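Foldase protein PrsA 2 (Bacillus anthracis, PDB 6VJ4) catalyses cis-trans isomerisation of peptidyl-prolyl bonds, helps secreted proteins fold outside the cell after translocation and is important for secretion of the protective antigen. Local coordinates at residues D48-V53 with D78-I83; K103-P108 with F159-M164; K111-L116 with G153-Y158; T165-T170 with Q185-Y190. One frame throughout, in Å; residues are numbered along the deposited sequence. Where two conformers were deposited one is given.

Interaction 1. Residues D48-V53 with D78-I83; sequences DVDKEV and DFKNQI
Ile83 overlaps Glu52 and Val53 with its two branches. Its CG2 lies against the base of Glu52, 3.6 Å from Glu52 CB. Ile83 CG1 is anti to the carbonyl carbon (chi1 -73°), and CD1 continues that branch to Val53, where Ile83 CD1 is 3.6 Å from Val53 CG2. Ile83 CG2 also touches the next turn back, with Val49 CG1 at 4.1 Å. Val49 CG1 in turn meets Lys80, whose CG is 3.7 Å away, and these two side chains cross at about a right angle.

The contact joins helix 46-60 to helix 76-95. The axes of 48-53 and 78-83 approach to 9.5 Å and run at 118° to each other, so this is helix-on-helix packing in an all-helical part of the chain, far from the strands of the sheet. Phe79 borders it at the Val53 end. Its CE2 is 4.2 Å from Val53 CA, Ile83 CG1 lies over one ring face, toward the rim, and Phe64 packs edge-to-face with the ring.

Polar groups flank the apolar strip. The Lys80 chain is extended beyond CG and carries NZ to Asp50, where Lys80 NZ and Asp50 OD1 form a salt bridge at 3.5 Å. The Glu52 carboxylate forms a salt bridge with Lys86, further along the helix that holds Ile83.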
loop_
_atom_site.group_PDB
_atom_site.type_symbol
_atom_site.label_atom_id
_atom_site.label_comp_id
_atom_site.label_asym_id
_atom_site.label_seq_id
_atom_site.Cartn_x
_atom_site.Cartn_y
_atom_site.Cartn_z
ATOM N N ASP A 48 24.045 13.380 -3.305
ATOM C CA ASP A 48 23.143 14.560 -3.416
ATOM C C ASP A 48 22.386 14.753 -2.095
ATOM O O ASP A 48 22.208 15.912 -1.689
ATOM C CB ASP A 48 22.147 14.413 -4.572
ATOM C CG ASP A 48 22.779 14.302 -5.951
ATOM O OD1 ASP A 48 24.025 14.262 -6.028
ATOM O OD2 ASP A 48 22.017 14.247 -6.940
ATOM N N VAL A 49 21.947 13.654 -1.471
ATOM C CA VAL A 49 21.184 13.709 -0.185
ATOM C C VAL A 49 22.101 14.267 0.909
ATOM O O VAL A 49 21.678 15.212 1.612
ATOM C CB VAL A 49 20.626 12.327 0.213
ATOM C CG1 VAL A 49 20.070 12.328 1.631
ATOM C CG2 VAL A 49 19.575 11.825 -0.769
ATOM N N ASP A 50 23.304 13.694 1.043
ATOM C CA ASP A 50 24.280 14.114 2.085
ATOM C C ASP A 50 24.644 15.589 1.881
ATOM O O ASP A 50 24.765 16.301 2.893
ATOM C CB ASP A 50 25.512 13.202 2.085
ATOM C CG ASP A 50 25.216 11.762 2.483
ATOM O OD1 ASP A 50 24.144 11.521 3.080
ATOM O OD2 ASP A 50 26.057 10.888 2.186
ATOM N N LYS A 51 24.786 16.036 0.628
ATOM C CA LYS A 51 25.132 17.462 0.376
ATOM C C LYS A 51 24.009 18.361 0.904
ATOM O O LYS A 51 24.323 19.415 1.490
ATOM C CB LYS A 51 25.394 17.720 -1.112
ATOM C CG LYS A 51 25.542 19.191 -1.485
ATOM C CD LYS A 51 26.194 19.438 -2.833
ATOM C CE LYS A 51 27.669 19.093 -2.851
ATOM N NZ LYS A 51 28.290 19.390 -4.164
ATOM N N GLU A 52 22.751 17.953 0.708
ATOM C CA GLU A 52 21.600 18.769 1.181
ATOM C C GLU A 52 21.575 18.732 2.715
ATOM O O GLU A 52 21.220 19.759 3.322
ATOM C CB GLU A 52 20.293 18.254 0.570
ATOM C CG GLU A 52 19.105 19.183 0.777
ATOM C CD GLU A 52 19.184 20.514 0.044
ATOM O OE1 GLU A 52 20.065 20.660 -0.828
ATOM O OE2 GLU A 52 18.365 21.405 0.351
ATOM N N VAL A 53 21.951 17.592 3.307
ATOM C CA VAL A 53 21.992 17.448 4.796
ATOM C C VAL A 53 23.071 18.384 5.352
ATOM O O VAL A 53 22.791 19.068 6.354
ATOM C CB VAL A 53 22.256 15.994 5.239
ATOM C CG1 VAL A 53 22.678 15.918 6.699
ATOM C CG2 VAL A 53 21.063 15.082 4.977
ATOM N N ASP A 78 16.225 10.341 10.576
ATOM C CA ASP A 78 14.851 10.745 10.170
ATOM C C ASP A 78 14.960 11.923 9.195
ATOM O O ASP A 78 14.329 11.861 8.123
ATOM C CB ASP A 78 13.995 11.108 11.389
ATOM C CG ASP A 78 12.534 11.392 11.077
ATOM O OD1 ASP A 78 12.078 11.009 9.980
ATOM O OD2 ASP A 78 11.859 11.997 11.939
ATOM N N PHE A 79 15.758 12.935 9.558
ATOM C CA PHE A 79 15.979 14.144 8.719
ATOM C C PHE A 79 16.461 13.721 7.322
ATOM O O PHE A 79 15.837 14.129 6.317
ATOM C CB PHE A 79 16.956 15.086 9.430
ATOM C CG PHE A 79 17.309 16.343 8.677
ATOM C CD1 PHE A 79 16.350 17.317 8.432
ATOM C CD2 PHE A 79 18.612 16.584 8.268
ATOM C CE1 PHE A 79 16.676 18.478 7.748
ATOM C CE2 PHE A 79 18.939 17.752 7.593
ATOM C CZ PHE A 79 17.971 18.696 7.334
ATOM N N LYS A 80 17.522 12.908 7.267
ATOM C CA LYS A 80 18.098 12.422 5.984
ATOM C C LYS A 80 16.993 11.768 5.144
ATOM O O LYS A 80 16.889 12.102 3.942
ATOM C CB LYS A 80 19.250 11.446 6.249
ATOM C CG LYS A 80 19.946 10.923 5.000
ATOM C CD LYS A 80 21.103 9.986 5.268
ATOM C CE LYS A 80 21.707 9.440 3.989
ATOM N NZ LYS A 80 22.839 8.521 4.254
ATOM N N ASN A 81 16.200 10.875 5.748
ATOM C CA ASN A 81 15.095 10.210 5.005
ATOM C C ASN A 81 14.093 11.258 4.511
ATOM O O ASN A 81 13.512 11.029 3.435
ATOM C CB ASN A 81 14.385 9.133 5.830
ATOM C CG ASN A 81 15.157 7.833 5.893
ATOM O OD1 ASN A 81 16.113 7.635 5.146
ATOM N ND2 ASN A 81 14.735 6.931 6.765
ATOM N N GLN A 82 13.907 12.357 5.253
ATOM C CA GLN A 82 12.940 13.409 4.823
ATOM C C GLN A 82 13.556 14.204 3.662
ATOM O O GLN A 82 12.796 14.627 2.767
ATOM C CB GLN A 82 12.551 14.346 5.973
ATOM C CG GLN A 82 11.976 13.655 7.209
ATOM C CD GLN A 82 10.776 12.774 6.954
ATOM O OE1 GLN A 82 10.628 12.163 5.899
ATOM N NE2 GLN A 82 9.916 12.667 7.955
ATOM N N ILE A 83 14.878 14.407 3.697
ATOM C CA ILE A 83 15.600 15.122 2.602
ATOM C C ILE A 83 15.597 14.226 1.356
ATOM O O ILE A 83 15.325 14.746 0.254
ATOM C CB ILE A 83 17.022 15.525 3.040
ATOM C CG1 ILE A 83 16.978 16.696 4.026
ATOM C CG2 ILE A 83 17.896 15.843 1.835
ATOM C CD1 ILE A 83 18.314 17.358 4.278
#

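Interaction 2. Residues K103-P108 with F159-M164; sequences KDHYKP and FHSGAM
The hydroxyl of Ser161 is set among the side chains of His105 and Lys107, yet its hydrogen bond goes to Glu169 of helix 166-174. The contact ties the loop after helix 99-104 to a type II beta turn, His160 to Ala163, that follows strand 155-159 of the PPIC-type (parvulin) domain. Ser161 OG is anti to its own backbone N (chi1 178°). It lies 3.5 Å from His105 CD2 and 3.8 Å from Lys107 CD. Ser161 CB rests on the backbone of the other segment, 3.7 Å from His105 O.

The His105 ring turns its edge to the turn. Ser161 O and Gly162 CA both lie near the ring plane, with Gly162 CA 3.9 Å from His105 CD2. Gly162 has a positive phi of 97°, which suits a glycine at the third position of a type II turn, and its CA fits against the ring edge. His105 ND1 is hydrogen-bonded to Asp101 O, which helps fix how the ring is turned.

Lys107 is extended beyond CG, and its CD and CE lie near Ser161 OG. Its NZ ends in a salt bridge with Glu169, so in the conformer given the carboxylate that holds Ser161 OG also holds the lysine. The other oxygen of Glu169 accepts from Gly162 N.

The two backbones are joined through one water. It hydrogen-bonds to His160 ND1 in the conformer given, donates to Lys107 O at 2.7 Å, and accepts from Ser161 N at 2.8 Å.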
loop_
_atom_site.group_PDB
_atom_site.type_symbol
_atom_site.label_atom_id
_atom_site.label_comp_id
_atom_site.label_asym_id
_atom_site.label_seq_id
_atom_site.Cartn_x
_atom_site.Cartn_y
_atom_site.Cartn_z
ATOM N N LYS A 103 3.795 23.131 -24.346
ATOM C CA LYS A 103 3.041 23.668 -25.506
ATOM C C LYS A 103 1.666 24.173 -25.056
ATOM O O LYS A 103 1.242 25.184 -25.591
ATOM C CB LYS A 103 2.853 22.614 -26.602
ATOM C CG LYS A 103 4.125 22.172 -27.301
ATOM C CD LYS A 103 3.856 21.244 -28.476
ATOM C CE LYS A 103 5.116 20.678 -29.090
ATOM N NZ LYS A 103 6.054 21.749 -29.501
ATOM N N ASP A 104 1.017 23.502 -24.098
ATOM C CA ASP A 104 -0.333 23.918 -23.624
ATOM C C ASP A 104 -0.277 25.261 -22.888
ATOM O O ASP A 104 -1.364 25.848 -22.679
ATOM C CB ASP A 104 -0.971 22.878 -22.700
ATOM C CG ASP A 104 -1.392 21.601 -23.399
ATOM O OD1 ASP A 104 -1.457 21.607 -24.659
ATOM O OD2 ASP A 104 -1.636 20.599 -22.677
ATOM N N HIS A 105 0.911 25.693 -22.467
ATOM C CA HIS A 105 1.072 26.981 -21.744
ATOM C C HIS A 105 1.722 28.017 -22.663
ATOM O O HIS A 105 2.106 29.058 -22.158
ATOM C CB HIS A 105 1.859 26.779 -20.445
ATOM C CG HIS A 105 1.100 26.034 -19.404
ATOM N ND1 HIS A 105 0.852 24.675 -19.501
ATOM C CD2 HIS A 105 0.507 26.453 -18.263
ATOM C CE1 HIS A 105 0.150 24.286 -18.457
ATOM N NE2 HIS A 105 -0.078 25.358 -17.682
ATOM N N TYR A 106 1.833 27.719 -23.957
ATOM C CA TYR A 106 2.399 28.705 -24.911
ATOM C C TYR A 106 1.263 29.621 -25.342
ATOM O O TYR A 106 0.537 29.317 -26.306
ATOM C CB TYR A 106 3.070 28.020 -26.092
ATOM C CG TYR A 106 3.595 28.969 -27.132
ATOM C CD1 TYR A 106 4.661 29.817 -26.873
ATOM C CD2 TYR A 106 3.081 28.962 -28.409
ATOM C CE1 TYR A 106 5.168 30.656 -27.850
ATOM C CE2 TYR A 106 3.583 29.791 -29.401
ATOM C CZ TYR A 106 4.625 30.654 -29.120
ATOM O OH TYR A 106 5.093 31.474 -30.111
ATOM N N LYS A 107 1.101 30.685 -24.577
ATOM C CA LYS A 107 0.045 31.692 -24.811
ATOM C C LYS A 107 0.579 33.061 -24.445
ATOM O O LYS A 107 1.457 33.197 -23.592
ATOM C CB LYS A 107 -1.177 31.419 -23.945
ATOM C CG LYS A 107 -1.801 30.050 -24.091
ATOM C CD LYS A 107 -3.066 29.919 -23.269
ATOM C CE LYS A 107 -3.563 28.495 -23.230
ATOM N NZ LYS A 107 -4.778 28.365 -22.388
ATOM N N PRO A 108 0.050 34.121 -25.064
ATOM C CA PRO A 108 0.471 35.466 -24.716
ATOM C C PRO A 108 0.085 35.821 -23.278
ATOM O O PRO A 108 -0.918 35.310 -22.788
ATOM C CB PRO A 108 -0.305 36.381 -25.668
ATOM C CG PRO A 108 -1.418 35.525 -26.231
ATOM C CD PRO A 108 -1.020 34.076 -26.074
ATOM N N PHE A 159 -0.785 38.526 -16.496
ATOM C CA PHE A 159 -0.455 37.190 -15.947
ATOM C C PHE A 159 -0.256 36.217 -17.101
ATOM O O PHE A 159 -0.772 36.432 -18.207
ATOM C CB PHE A 159 -1.536 36.710 -14.980
ATOM C CG PHE A 159 -2.920 36.677 -15.566
ATOM C CD1 PHE A 159 -3.742 37.796 -15.497
ATOM C CD2 PHE A 159 -3.403 35.541 -16.184
ATOM C CE1 PHE A 159 -5.011 37.773 -16.047
ATOM C CE2 PHE A 159 -4.680 35.517 -16.734
ATOM C CZ PHE A 159 -5.479 36.637 -16.664
ATOM N N HIS A 160 0.520 35.173 -16.838
ATOM C CA HIS A 160 0.768 34.135 -17.863
ATOM C C HIS A 160 -0.192 32.956 -17.707
ATOM O O HIS A 160 -0.808 32.773 -16.649
ATOM C CB HIS A 160 2.225 33.648 -17.768
ATOM C CG HIS A 160 3.251 34.617 -18.259
ATOM N ND1 HIS A 160 3.730 34.597 -19.562
ATOM C CD2 HIS A 160 3.924 35.606 -17.628
ATOM C CE1 HIS A 160 4.640 35.537 -19.708
ATOM N NE2 HIS A 160 4.768 36.178 -18.543
ATOM N N SER A 161 -0.241 32.132 -18.741
ATOM C CA SER A 161 -1.003 30.873 -18.713
ATOM C C SER A 161 -0.549 30.064 -17.486
ATOM O O SER A 161 0.684 29.983 -17.235
ATOM C CB SER A 161 -0.741 30.106 -19.996
ATOM O OG SER A 161 -1.417 28.860 -19.991
ATOM N N GLY A 162 -1.489 29.489 -16.749
ATOM C CA GLY A 162 -1.180 28.709 -15.539
ATOM C C GLY A 162 -1.317 29.517 -14.267
ATOM O O GLY A 162 -1.364 28.895 -13.188
ATOM N N ALA A 163 -1.463 30.844 -14.367
ATOM C CA ALA A 163 -1.548 31.703 -13.153
ATOM C C ALA A 163 -2.918 31.642 -12.488
ATOM O O ALA A 163 -3.022 31.747 -11.268
ATOM C CB ALA A 163 -1.232 33.134 -13.513
HETATM N N MSE A 164 -3.970 31.597 -13.300
HETATM C CA MSE A 164 -5.329 31.564 -12.790
HETATM C C MSE A 164 -5.857 30.136 -12.900
HETATM O O MSE A 164 -5.165 29.251 -13.402
HETATM C CB MSE A 164 -6.223 32.522 -13.583
HETATM C CG MSE A 164 -5.763 33.956 -13.614
HETATM SE SE MSE A 164 -5.860 34.777 -11.846
HETATM C CE MSE A 164 -7.738 35.229 -11.455
HETATM O O HOH W 1 1.393 33.021 -20.883
#

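Interaction 3. Residues K111-L116 with G153-Y158; sequences KASHIL and GGDLGY
Segments 111-116 and 155-158 run antiparallel at 163°, with Ser113 and Asp155 as a non-hydrogen-bonded pair. They belong to neighbouring strands, 110-117 and 155-159, in the four-stranded antiparallel sheet of the parvulin domain; 155-159 is an outermost strand and is weakly bonded here. Leu156 N donates to Ala112 O at 2.9 Å, nearly along the C=O axis. His114 N donates to Gly154 O, also at 2.9 Å, from above the carbonyl plane. Gly154 packs close to the backbone of Ser113 and His114.

Lys111, Ser113, Asp155 and Tyr158 share one face. Lys111 CB sits over the centre of the Tyr158 ring, 3.5 Å from the centroid, a CH-pi contact. Farther out, Lys111 CD lies against Tyr158 CE2. Asp155 has CG anti to its backbone N (chi1 177°). Its OD1 accepts from Gly157 N, closing an Asx turn, and lies 3.7 Å from Lys111 CG.

Leu156 and His114 meet on the other face at about a right angle. Leu156 CD2 is 3.8 Å from His114 CD2. The His114 ring has Gly154 O at its edge. Its two nitrogens are bonded to His191 and Asp146, and Phe168 packs edge-to-face on it. Such paired histidines are a feature of the parvulin active site, so this face of the sheet probably lines the catalytic groove.

Two waters grip Ser113 OG, each at 2.6 Å: one donates to it and to Asp155 OD1, and the other accepts from it and donates to Gly153 O.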
loop_
_atom_site.group_PDB
_atom_site.type_symbol
_atom_site.label_atom_id
_atom_site.label_comp_id
_atom_site.label_asym_id
_atom_site.label_seq_id
_atom_site.Cartn_x
_atom_site.Cartn_y
_atom_site.Cartn_z
ATOM N N LYS A 111 -3.832 40.739 -19.762
ATOM C CA LYS A 111 -4.279 41.537 -18.616
ATOM C C LYS A 111 -5.797 41.466 -18.618
ATOM O O LYS A 111 -6.405 41.545 -19.689
ATOM C CB LYS A 111 -3.786 42.980 -18.701
ATOM C CG LYS A 111 -4.186 43.835 -17.518
ATOM C CD LYS A 111 -3.547 45.184 -17.526
ATOM C CE LYS A 111 -3.933 46.029 -18.713
ATOM N NZ LYS A 111 -3.500 47.439 -18.493
ATOM N N ALA A 112 -6.357 41.273 -17.443
ATOM C CA ALA A 112 -7.823 41.224 -17.348
ATOM C C ALA A 112 -8.271 41.824 -16.026
ATOM O O ALA A 112 -7.478 41.892 -15.057
ATOM C CB ALA A 112 -8.317 39.796 -17.423
ATOM N N SER A 113 -9.526 42.206 -16.016
ATOM C CA SER A 113 -10.191 42.587 -14.746
ATOM C C SER A 113 -11.288 41.568 -14.487
ATOM O O SER A 113 -11.782 40.945 -15.445
ATOM C CB SER A 113 -10.771 43.978 -14.770
ATOM O OG SER A 113 -9.745 44.931 -15.003
ATOM N N HIS A 114 -11.714 41.425 -13.234
ATOM C CA HIS A 114 -12.857 40.521 -13.004
ATOM C C HIS A 114 -13.631 40.982 -11.772
ATOM O O HIS A 114 -13.089 41.788 -10.946
ATOM C CB HIS A 114 -12.455 39.049 -12.842
ATOM C CG HIS A 114 -11.859 38.665 -11.532
ATOM N ND1 HIS A 114 -12.169 37.454 -10.916
ATOM C CD2 HIS A 114 -10.977 39.287 -10.710
ATOM C CE1 HIS A 114 -11.487 37.358 -9.777
ATOM N NE2 HIS A 114 -10.767 38.481 -9.608
ATOM N N ILE A 115 -14.868 40.523 -11.734
ATOM C CA ILE A 115 -15.750 40.654 -10.549
ATOM C C ILE A 115 -16.108 39.232 -10.138
ATOM O O ILE A 115 -16.615 38.495 -11.006
ATOM C CB ILE A 115 -16.981 41.487 -10.901
ATOM C CG1 ILE A 115 -16.546 42.877 -11.369
ATOM C CG2 ILE A 115 -17.964 41.512 -9.738
ATOM C CD1 ILE A 115 -17.633 43.691 -11.948
ATOM N N LEU A 116 -15.816 38.880 -8.889
ATOM C CA LEU A 116 -16.122 37.537 -8.349
ATOM C C LEU A 116 -17.317 37.607 -7.396
ATOM O O LEU A 116 -17.288 38.420 -6.455
ATOM C CB LEU A 116 -14.891 37.001 -7.625
ATOM C CG LEU A 116 -15.094 35.678 -6.897
ATOM C CD1 LEU A 116 -15.495 34.582 -7.871
ATOM C CD2 LEU A 116 -13.814 35.294 -6.161
ATOM N N GLY A 153 -10.376 48.025 -8.809
ATOM C CA GLY A 153 -11.451 47.987 -9.808
ATOM C C GLY A 153 -11.482 46.647 -10.536
ATOM O O GLY A 153 -12.005 46.573 -11.679
ATOM N N GLY A 154 -10.982 45.602 -9.883
ATOM C CA GLY A 154 -11.004 44.247 -10.469
ATOM C C GLY A 154 -9.782 43.940 -11.316
ATOM O O GLY A 154 -9.667 42.776 -11.729
ATOM N N ASP A 155 -8.856 44.896 -11.473
ATOM C CA ASP A 155 -7.657 44.669 -12.324
ATOM C C ASP A 155 -6.733 43.614 -11.696
ATOM O O ASP A 155 -6.356 43.758 -10.519
ATOM C CB ASP A 155 -6.901 45.982 -12.546
ATOM C CG ASP A 155 -5.620 45.836 -13.355
ATOM O OD1 ASP A 155 -5.567 44.960 -14.251
ATOM O OD2 ASP A 155 -4.668 46.594 -13.056
ATOM N N LEU A 156 -6.375 42.587 -12.476
ATOM C CA LEU A 156 -5.487 41.479 -12.040
ATOM C C LEU A 156 -4.073 41.747 -12.540
ATOM O O LEU A 156 -3.163 41.022 -12.116
ATOM C CB LEU A 156 -5.989 40.171 -12.655
ATOM C CG LEU A 156 -7.320 39.671 -12.105
ATOM C CD1 LEU A 156 -7.931 38.628 -13.026
ATOM C CD2 LEU A 156 -7.144 39.113 -10.708
ATOM N N GLY A 157 -3.925 42.756 -13.403
ATOM C CA GLY A 157 -2.631 43.024 -14.060
ATOM C C GLY A 157 -2.331 41.945 -15.090
ATOM O O GLY A 157 -3.212 41.119 -15.353
ATOM N N TYR A 158 -1.135 41.983 -15.668
ATOM C CA TYR A 158 -0.728 40.944 -16.643
ATOM C C TYR A 158 -0.362 39.647 -15.921
ATOM O O TYR A 158 0.332 39.693 -14.870
ATOM C CB TYR A 158 0.447 41.434 -17.488
ATOM C CG TYR A 158 0.014 42.304 -18.635
ATOM C CD1 TYR A 158 -0.435 41.729 -19.810
ATOM C CD2 TYR A 158 0.011 43.688 -18.538
ATOM C CE1 TYR A 158 -0.885 42.500 -20.869
ATOM C CE2 TYR A 158 -0.411 44.475 -19.598
ATOM C CZ TYR A 158 -0.850 43.875 -20.768
ATOM O OH TYR A 158 -1.348 44.624 -21.785
HETATM O O HOH W 2 -1.594 47.233 -21.250
HETATM O O HOH W 3 -7.510 45.146 -16.292
HETATM O O HOH W 4 -10.810 47.163 -14.071
#

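Interaction 4. Residues T165-T170 with Q185-Y190; sequences TPEFET and QSPNGY
Thr165 OG1 sits between its backbone N and carbonyl carbon (chi1 67°), and Glu167 CG is anti to its carbonyl carbon (chi1 -65°), which sets that CG near Gln185 O. The first torsion brings Thr165 OG1 back over the start of helix 166-174, where it accepts from Phe168 N at 3.3 Å. Thr165 is thus the N-cap. The same oxygen lies 3.9 Å from Ser186 CB, and the methyl CG2 meets Asn188 tip to tip, 3.7 Å from Asn188 OD1. A water links the two residues: it is 2.7 Å from Thr165 OG1 and donates to Asn188 OD1.

Glu167 lies across the end of strand 184-186. Its CB is 3.3 Å from Gln185 O. Its chi2 (81°) turns CD toward Pro187. Glu167 OE1 is 3.7 Å from Pro187 CD. The packing is light, and most of the residues that touch are partly or fully exposed.

Ser186 OG accepts from Asn188 N at 3.1 Å within its own segment, making an ST turn, and is also bonded to His191 NE2. Ser186 is a second-shell residue that holds His191, which in turn is bonded to His114. Ser186 to Gly189 form a type I beta turn, the turn of the hairpin of strands 184-186 and 189-198. A helix packed against this hairpin, beside the histidine pair, is consistent with the parvulin fold around its probable active site.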
loop_
_atom_site.group_PDB
_atom_site.type_symbol
_atom_site.label_atom_id
_atom_site.label_comp_id
_atom_site.label_asym_id
_atom_site.label_seq_id
_atom_site.Cartn_x
_atom_site.Cartn_y
_atom_site.Cartn_z
ATOM N N THR A 165 -7.080 29.915 -12.411
ATOM C CA THR A 165 -7.706 28.604 -12.512
ATOM C C THR A 165 -7.973 28.308 -13.981
ATOM O O THR A 165 -8.197 29.228 -14.759
ATOM C CB THR A 165 -9.008 28.517 -11.704
ATOM O OG1 THR A 165 -9.967 29.382 -12.303
ATOM C CG2 THR A 165 -8.815 28.866 -10.244
ATOM N N PRO A 166 -7.917 27.031 -14.413
ATOM C CA PRO A 166 -8.161 26.673 -15.811
ATOM C C PRO A 166 -9.510 27.213 -16.313
ATOM O O PRO A 166 -9.569 27.674 -17.435
ATOM C CB PRO A 166 -8.169 25.133 -15.832
ATOM C CG PRO A 166 -7.440 24.717 -14.572
ATOM C CD PRO A 166 -7.555 25.864 -13.592
ATOM N N GLU A 167 -10.555 27.127 -15.480
ATOM C CA GLU A 167 -11.891 27.648 -15.877
ATOM C C GLU A 167 -11.789 29.140 -16.203
ATOM O O GLU A 167 -12.344 29.580 -17.228
ATOM C CB GLU A 167 -12.914 27.449 -14.760
ATOM C CG GLU A 167 -13.217 25.990 -14.456
ATOM C CD GLU A 167 -12.238 25.238 -13.564
ATOM O OE1 GLU A 167 -11.247 25.834 -13.076
ATOM O OE2 GLU A 167 -12.476 24.040 -13.355
ATOM N N PHE A 168 -11.105 29.884 -15.343
ATOM C CA PHE A 168 -10.990 31.341 -15.562
ATOM C C PHE A 168 -10.157 31.598 -16.829
ATOM O O PHE A 168 -10.530 32.388 -17.676
ATOM C CB PHE A 168 -10.283 31.999 -14.389
ATOM C CG PHE A 168 -10.174 33.490 -14.496
ATOM C CD1 PHE A 168 -9.165 34.078 -15.236
ATOM C CD2 PHE A 168 -11.053 34.316 -13.806
ATOM C CE1 PHE A 168 -9.064 35.454 -15.327
ATOM C CE2 PHE A 168 -10.935 35.693 -13.892
ATOM C CZ PHE A 168 -9.957 36.261 -14.668
ATOM N N GLU A 169 -9.046 30.879 -16.911
ATOM C CA GLU A 169 -8.101 31.069 -18.042
ATOM C C GLU A 169 -8.789 30.760 -19.371
ATOM O O GLU A 169 -8.571 31.529 -20.328
ATOM C CB GLU A 169 -6.886 30.170 -17.863
ATOM C CG GLU A 169 -5.930 30.261 -19.033
ATOM C CD GLU A 169 -4.579 29.614 -18.822
ATOM O OE1 GLU A 169 -4.123 29.518 -17.651
ATOM O OE2 GLU A 169 -3.991 29.190 -19.829
ATOM N N THR A 170 -9.540 29.657 -19.424
ATOM C CA THR A 170 -10.208 29.224 -20.672
ATOM C C THR A 170 -11.127 30.341 -21.159
ATOM O O THR A 170 -11.106 30.678 -22.367
ATOM C CB THR A 170 -10.948 27.898 -20.482
ATOM O OG1 THR A 170 -9.937 26.915 -20.244
ATOM C CG2 THR A 170 -11.785 27.529 -21.686
ATOM N N GLN A 185 -18.100 29.954 -14.176
ATOM C CA GLN A 185 -18.016 29.228 -12.893
ATOM C C GLN A 185 -16.592 28.737 -12.679
ATOM O O GLN A 185 -15.960 28.267 -13.655
ATOM C CB GLN A 185 -18.984 28.053 -12.845
ATOM C CG GLN A 185 -19.100 27.466 -11.449
ATOM C CD GLN A 185 -20.019 26.275 -11.419
ATOM O OE1 GLN A 185 -20.045 25.470 -12.346
ATOM N NE2 GLN A 185 -20.756 26.140 -10.330
ATOM N N SER A 186 -16.095 28.938 -11.468
ATOM C CA SER A 186 -14.777 28.387 -11.069
ATOM C C SER A 186 -14.925 27.896 -9.636
ATOM O O SER A 186 -15.966 28.109 -9.008
ATOM C CB SER A 186 -13.671 29.402 -11.194
ATOM O OG SER A 186 -13.601 30.192 -10.024
ATOM N N PRO A 187 -13.920 27.193 -9.072
ATOM C CA PRO A 187 -14.008 26.742 -7.688
ATOM C C PRO A 187 -14.172 27.919 -6.713
ATOM O O PRO A 187 -14.611 27.701 -5.614
ATOM C CB PRO A 187 -12.679 25.995 -7.461
ATOM C CG PRO A 187 -12.231 25.600 -8.855
ATOM C CD PRO A 187 -12.696 26.735 -9.746
ATOM N N ASN A 188 -13.837 29.132 -7.162
ATOM C CA ASN A 188 -13.892 30.366 -6.325
ATOM C C ASN A 188 -15.297 30.997 -6.368
ATOM O O ASN A 188 -15.620 31.807 -5.478
ATOM C CB ASN A 188 -12.821 31.353 -6.800
ATOM C CG ASN A 188 -11.436 30.737 -6.831
ATOM O OD1 ASN A 188 -10.682 30.931 -7.782
ATOM N ND2 ASN A 188 -11.116 29.950 -5.821
ATOM N N GLY A 189 -16.121 30.634 -7.352
ATOM C CA GLY A 189 -17.479 31.207 -7.464
ATOM C C GLY A 189 -17.789 31.537 -8.915
ATOM O O GLY A 189 -17.421 30.736 -9.775
ATOM N N TYR A 190 -18.427 32.682 -9.178
ATOM C CA TYR A 190 -18.730 33.065 -10.574
ATOM C C TYR A 190 -17.992 34.351 -10.894
ATOM O O TYR A 190 -18.086 35.327 -10.104
ATOM C CB TYR A 190 -20.230 33.274 -10.805
ATOM C CG TYR A 190 -21.010 32.000 -10.725
ATOM C CD1 TYR A 190 -21.178 31.195 -11.838
ATOM C CD2 TYR A 190 -21.550 31.583 -9.517
ATOM C CE1 TYR A 190 -21.881 29.999 -11.757
ATOM C CE2 TYR A 190 -22.251 30.393 -9.421
ATOM C CZ TYR A 190 -22.404 29.596 -10.542
ATOM O OH TYR A 190 -23.097 28.423 -10.443
HETATM O O HOH W 5 -11.003 31.085 -10.497
#

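Interactions 2, 3 and 4 belong together, while interaction 1 lies on the opposite side of the chain's centre. Its centre is about 34 Å from that of interaction 2 and 43 Å from that of interaction 3. Interaction 3 is nested within the loop that interaction 2 closes. Interactions 3 and 4 have centres about 13 Å apart and reach the same sheet. Phe168 is shared ground: its CZ is 3.5 Å from Leu156 CD1, and its CE2 is 3.7 Å from His114 ND1. Interactions 2 and 4, centres about 15 Å apart, also touch, with Phe159 packing on Phe168. Interactions 3 and 4 lie beside the His114-His191 pair, the probable active site of the isomerase domain.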